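Local structure of leucine aminopeptidase A1, chloroplastic (Solanum lycopersicum, 5D8N) at residues 148-152 with 153-157; 116-119 with 120-124. The protein removes N-terminal amino acids, preferably leucine, from peptides as a magnesium-dependent homohexameric aminopeptidase of the M17 family, and also has chaperone activity. The protein carries 1 engineered substitution. One frame throughout, in Å; residues are numbered along the deposited sequence.

Contact 1: 148-152 with 153-157; sequences DGLSA and ESKIN
Ser151 meets Ser154 and Lys155 where an extended approach turns into the first turn of helix 152-170, and the i to i+4 pattern starts at once: Lys155 N donates to Ser151 O at 3.1 Å, and Ile156 N to Ala152 O at 3.0 Å. Ser151 is the N-cap. Its OG sits between its own backbone N and carbonyl carbon (chi1 71°), which turns the hydroxyl back over the helix end, where it accepts from Ser154 N at 3.0 Å in a nearly straight bond (169° at the hydrogen). In one of its two conformers Ser154 OG lies 3.0 Å from Ser151 O and close to Leu150 CB, so its place is less certain. Lys155 runs back alongside the cap: its CG comes within 3.2 Å of Ser151 O, and its CE passes 3.6 Å from Leu150 O. One water accepts from Ser151 N at 2.6 Å. This is a classic serine N-cap at a surface helix start. Ser151 serves the first turn twice: its hydroxyl takes the Ser154 N-H, which has no helical carbonyl to go to, and its carbonyl takes the Lys155 N-H as the first regular helical bond, while water accepts from its own N-H.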
loop_
_atom_site.group_PDB
_atom_site.type_symbol
_atom_site.label_atom_id
_atom_site.label_comp_id
_atom_site.label_asym_id
_atom_site.label_seq_id
_atom_site.Cartn_x
_atom_site.Cartn_y
_atom_site.Cartn_z
ATOM N N ASP A 148 -1.802 -44.445 -38.992
ATOM C CA ASP A 148 -1.803 -45.884 -38.683
ATOM C C ASP A 148 -2.401 -46.244 -37.322
ATOM O O ASP A 148 -2.174 -45.562 -36.314
ATOM C CB ASP A 148 -0.398 -46.500 -38.802
ATOM C CG ASP A 148 0.025 -46.747 -40.246
ATOM O OD1 ASP A 148 -0.839 -46.742 -41.154
ATOM O OD2 ASP A 148 1.244 -46.928 -40.469
ATOM N N GLY A 149 -3.242 -47.279 -37.328
ATOM C CA GLY A 149 -3.867 -47.744 -36.101
ATOM C C GLY A 149 -5.058 -46.930 -35.627
ATOM O O GLY A 149 -5.642 -47.257 -34.593
ATOM N N LEU A 150 -5.443 -45.888 -36.363
ATOM C CA LEU A 150 -6.563 -45.030 -35.959
ATOM C C LEU A 150 -7.863 -45.542 -36.569
ATOM O O LEU A 150 -7.939 -45.728 -37.781
ATOM C CB LEU A 150 -6.357 -43.576 -36.407
ATOM C CG LEU A 150 -5.239 -42.781 -35.737
ATOM C CD1 LEU A 150 -5.234 -41.366 -36.293
ATOM C CD2 LEU A 150 -5.374 -42.761 -34.223
ATOM N N SER A 151 -8.921 -45.622 -35.764
ATOM C CA SER A 151 -10.230 -45.954 -36.311
ATOM C C SER A 151 -10.733 -44.834 -37.209
ATOM O O SER A 151 -10.233 -43.702 -37.154
ATOM C CB SER A 151 -11.244 -46.196 -35.207
ATOM O OG SER A 151 -11.600 -45.001 -34.550
ATOM N N ALA A 152 -11.742 -45.159 -38.015
ATOM C CA ALA A 152 -12.386 -44.191 -38.902
ATOM C C ALA A 152 -13.015 -43.071 -38.078
ATOM O O ALA A 152 -12.963 -41.897 -38.456
ATOM C CB ALA A 152 -13.435 -44.852 -39.788
ATOM N N GLU A 153 -13.442 -43.439 -36.876
ATOM C CA GLU A 153 -14.051 -42.489 -35.975
ATOM C C GLU A 153 -13.072 -41.551 -35.282
ATOM O O GLU A 153 -13.369 -40.355 -35.164
ATOM C CB GLU A 153 -14.917 -43.197 -34.938
ATOM C CG GLU A 153 -15.680 -42.226 -34.057
ATOM C CD GLU A 153 -16.192 -42.875 -32.793
ATOM O OE1 GLU A 153 -15.527 -42.726 -31.744
ATOM O OE2 GLU A 153 -17.230 -43.566 -32.875
ATOM N N SER A 154 -11.932 -42.060 -34.820
ATOM C CA SER A 154 -10.920 -41.155 -34.274
ATOM C C SER A 154 -10.456 -40.173 -35.350
ATOM O O SER A 154 -10.122 -39.022 -35.071
ATOM C CB SER A 154 -9.718 -41.923 -33.737
ATOM O OG SER A 154 -8.902 -42.364 -34.811
ATOM N N LYS A 155 -10.388 -40.645 -36.587
ATOM C CA LYS A 155 -9.964 -39.783 -37.663
ATOM C C LYS A 155 -10.978 -38.668 -37.913
ATOM O O LYS A 155 -10.616 -37.541 -38.210
ATOM C CB LYS A 155 -9.809 -40.568 -38.947
ATOM C CG LYS A 155 -8.657 -41.551 -38.948
ATOM C CD LYS A 155 -8.512 -41.991 -40.394
ATOM C CE LYS A 155 -8.229 -43.466 -40.525
ATOM N NZ LYS A 155 -8.018 -43.733 -41.974
ATOM N N ILE A 156 -12.253 -39.030 -37.891
ATOM C CA ILE A 156 -13.325 -38.063 -38.016
ATOM C C ILE A 156 -13.165 -36.994 -36.933
ATOM O O ILE A 156 -13.315 -35.810 -37.230
ATOM C CB ILE A 156 -14.705 -38.740 -37.975
ATOM C CG1 ILE A 156 -14.976 -39.422 -39.325
ATOM C CG2 ILE A 156 -15.806 -37.744 -37.674
ATOM C CD1 ILE A 156 -16.152 -40.377 -39.307
ATOM N N ASN A 157 -12.910 -37.416 -35.699
ATOM C CA ASN A 157 -12.813 -36.491 -34.577
ATOM C C ASN A 157 -11.576 -35.608 -34.689
ATOM O O ASN A 157 -11.645 -34.426 -34.397
ATOM C CB ASN A 157 -12.770 -37.262 -33.253
ATOM C CG ASN A 157 -14.099 -37.915 -32.900
ATOM O OD1 ASN A 157 -15.157 -37.550 -33.415
ATOM N ND2 ASN A 157 -14.054 -38.837 -31.945
HETATM O O HOH W 1 -8.543 -45.352 -33.239
#

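Contact 2: 116-119 with 120-124; sequences SSPT and SYHSL
Pro118 and His122 lie side by side, one turn apart, pointing the same way. The proline ring leans over a face of the imidazole in a CH-pi contact, Pro118 CB standing 3.9 Å from the centroid of the His122 ring and 23° off its normal, and Pro118 CG reaches His122 CE1 at 3.6 Å. Pro118 O lies over one face of the ring too, toward its rim, while the same carbonyl takes the nearly straight bond from His122 N at 2.8 Å. With CG anti to its carbonyl carbon (chi1 -68°), His122 brings its ring back over Pro118, and a water in the ring plane joins ND1 to Thr119 OG1. A lysine in place of His122 has neither the ring face nor ND1, and would probably leave the proline ring without its CH-pi partner and the bridging water held from the Thr119 side alone among these residues. Tyr121 swings to another side of the turn: Ser117 CB meets the edge of its ring, 3.5 Å from Tyr121 CE2. Before the cis peptide bond leading into Pro118, Ser116 O accepts from Ser120 N at 2.9 Å, which ties the incoming loop to the helix start. Around this start of helix 119-134, Pro118, Tyr121 and His122 all pack on Ala161 of helix 152-170; Tyr121 also touches Leu144 of strand 139-144, and Leu124 rests on that strand at Val142 and Leu144.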
loop_
_atom_site.group_PDB
_atom_site.type_symbol
_atom_site.label_atom_id
_atom_site.label_comp_id
_atom_site.label_asym_id
_atom_site.label_seq_id
_atom_site.Cartn_x
_atom_site.Cartn_y
_atom_site.Cartn_z
ATOM N N SER A 116 -2.978 -35.338 -26.104
ATOM C CA SER A 116 -4.382 -35.693 -26.031
ATOM C C SER A 116 -5.166 -34.993 -27.137
ATOM O O SER A 116 -4.958 -33.808 -27.402
ATOM C CB SER A 116 -4.932 -35.337 -24.649
ATOM O OG SER A 116 -4.991 -33.932 -24.445
ATOM N N SER A 117 -6.115 -35.716 -27.718
ATOM C CA SER A 117 -7.175 -35.092 -28.478
ATOM C C SER A 117 -8.393 -34.675 -27.617
ATOM O O SER A 117 -8.757 -35.346 -26.646
ATOM C CB SER A 117 -7.604 -36.069 -29.567
ATOM O OG SER A 117 -8.616 -36.898 -29.059
ATOM N N PRO A 118 -9.067 -33.579 -27.999
ATOM C CA PRO A 118 -8.886 -32.890 -29.273
ATOM C C PRO A 118 -7.774 -31.848 -29.272
ATOM O O PRO A 118 -7.562 -31.176 -30.287
ATOM C CB PRO A 118 -10.254 -32.242 -29.504
ATOM C CG PRO A 118 -10.738 -31.935 -28.115
ATOM C CD PRO A 118 -10.232 -33.065 -27.252
ATOM N N THR A 119 -7.191 -31.601 -28.107
ATOM C CA THR A 119 -6.382 -30.392 -27.939
ATOM C C THR A 119 -5.210 -30.337 -28.923
ATOM O O THR A 119 -4.950 -29.290 -29.528
ATOM C CB THR A 119 -5.910 -30.223 -26.472
ATOM O OG1 THR A 119 -7.042 -29.876 -25.656
ATOM C CG2 THR A 119 -4.878 -29.059 -26.335
ATOM N N SER A 120 -4.595 -31.490 -29.184
ATOM C CA SER A 120 -3.460 -31.562 -30.094
ATOM C C SER A 120 -3.894 -31.132 -31.480
ATOM O O SER A 120 -3.120 -30.498 -32.193
ATOM C CB SER A 120 -2.889 -32.973 -30.177
ATOM O OG SER A 120 -2.458 -33.378 -28.896
ATOM N N TYR A 121 -5.086 -31.571 -31.877
ATOM C CA TYR A 121 -5.557 -31.310 -33.233
ATOM C C TYR A 121 -6.143 -29.906 -33.376
ATOM O O TYR A 121 -5.873 -29.248 -34.391
ATOM C CB TYR A 121 -6.575 -32.358 -33.663
ATOM C CG TYR A 121 -6.012 -33.754 -33.621
ATOM C CD1 TYR A 121 -4.842 -34.063 -34.314
ATOM C CD2 TYR A 121 -6.484 -34.672 -32.689
ATOM C CE1 TYR A 121 -4.256 -35.314 -34.231
ATOM C CE2 TYR A 121 -5.913 -35.931 -32.596
ATOM C CZ TYR A 121 -4.799 -36.236 -33.368
ATOM O OH TYR A 121 -4.196 -37.465 -33.293
ATOM N N HIS A 122 -6.727 -29.381 -32.291
ATOM C CA HIS A 122 -6.981 -27.946 -32.199
ATOM C C HIS A 122 -5.713 -27.128 -32.425
ATOM O O HIS A 122 -5.720 -26.180 -33.213
ATOM C CB HIS A 122 -7.529 -27.558 -30.838
ATOM C CG HIS A 122 -8.898 -28.088 -30.584
ATOM N ND1 HIS A 122 -9.427 -28.195 -29.320
ATOM C CD2 HIS A 122 -9.875 -28.461 -31.435
ATOM C CE1 HIS A 122 -10.690 -28.578 -29.400
ATOM N NE2 HIS A 122 -10.974 -28.777 -30.674
ATOM N N SER A 123 -4.632 -27.485 -31.742
ATOM C CA SER A 123 -3.369 -26.760 -31.907
ATOM C C SER A 123 -2.865 -26.841 -33.344
ATOM O O SER A 123 -2.273 -25.890 -33.850
ATOM C CB SER A 123 -2.297 -27.300 -30.943
ATOM O OG SER A 123 -2.677 -26.948 -29.627
ATOM N N LEU A 124 -2.916 -28.049 -33.901
ATOM C CA LEU A 124 -2.482 -28.259 -35.272
ATOM C C LEU A 124 -3.234 -27.289 -36.166
ATOM O O LEU A 124 -2.632 -26.583 -36.965
ATOM C CB LEU A 124 -2.714 -29.700 -35.721
ATOM C CG LEU A 124 -2.449 -29.987 -37.196
ATOM C CD1 LEU A 124 -1.016 -29.648 -37.574
ATOM C CD2 LEU A 124 -2.709 -31.445 -37.512
HETATM O O HOH W 2 -8.334 -27.398 -26.848
#

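Overall arrangement
Going from the N terminus, contact 2 comes first: strand 104-112 ends, the chain loops through 116-118, and the contact closes that loop onto the start of helix 119-134. The chain then returns through strand 139-144, and contact 1 closes the next loop onto the start of helix 152-170. The two are in series, neither nested nor crossed, with centres about 14 Å apart and nearest atoms about 5 Å apart, without touching. Their link is the packing of one helix on the other, with Tyr121 reaching Ser158 just beyond contact 1. On its other side helix 152-170 carries Ile156 onto helix 197-221, joining these helices beside the mixed sheet of the N-terminal domain.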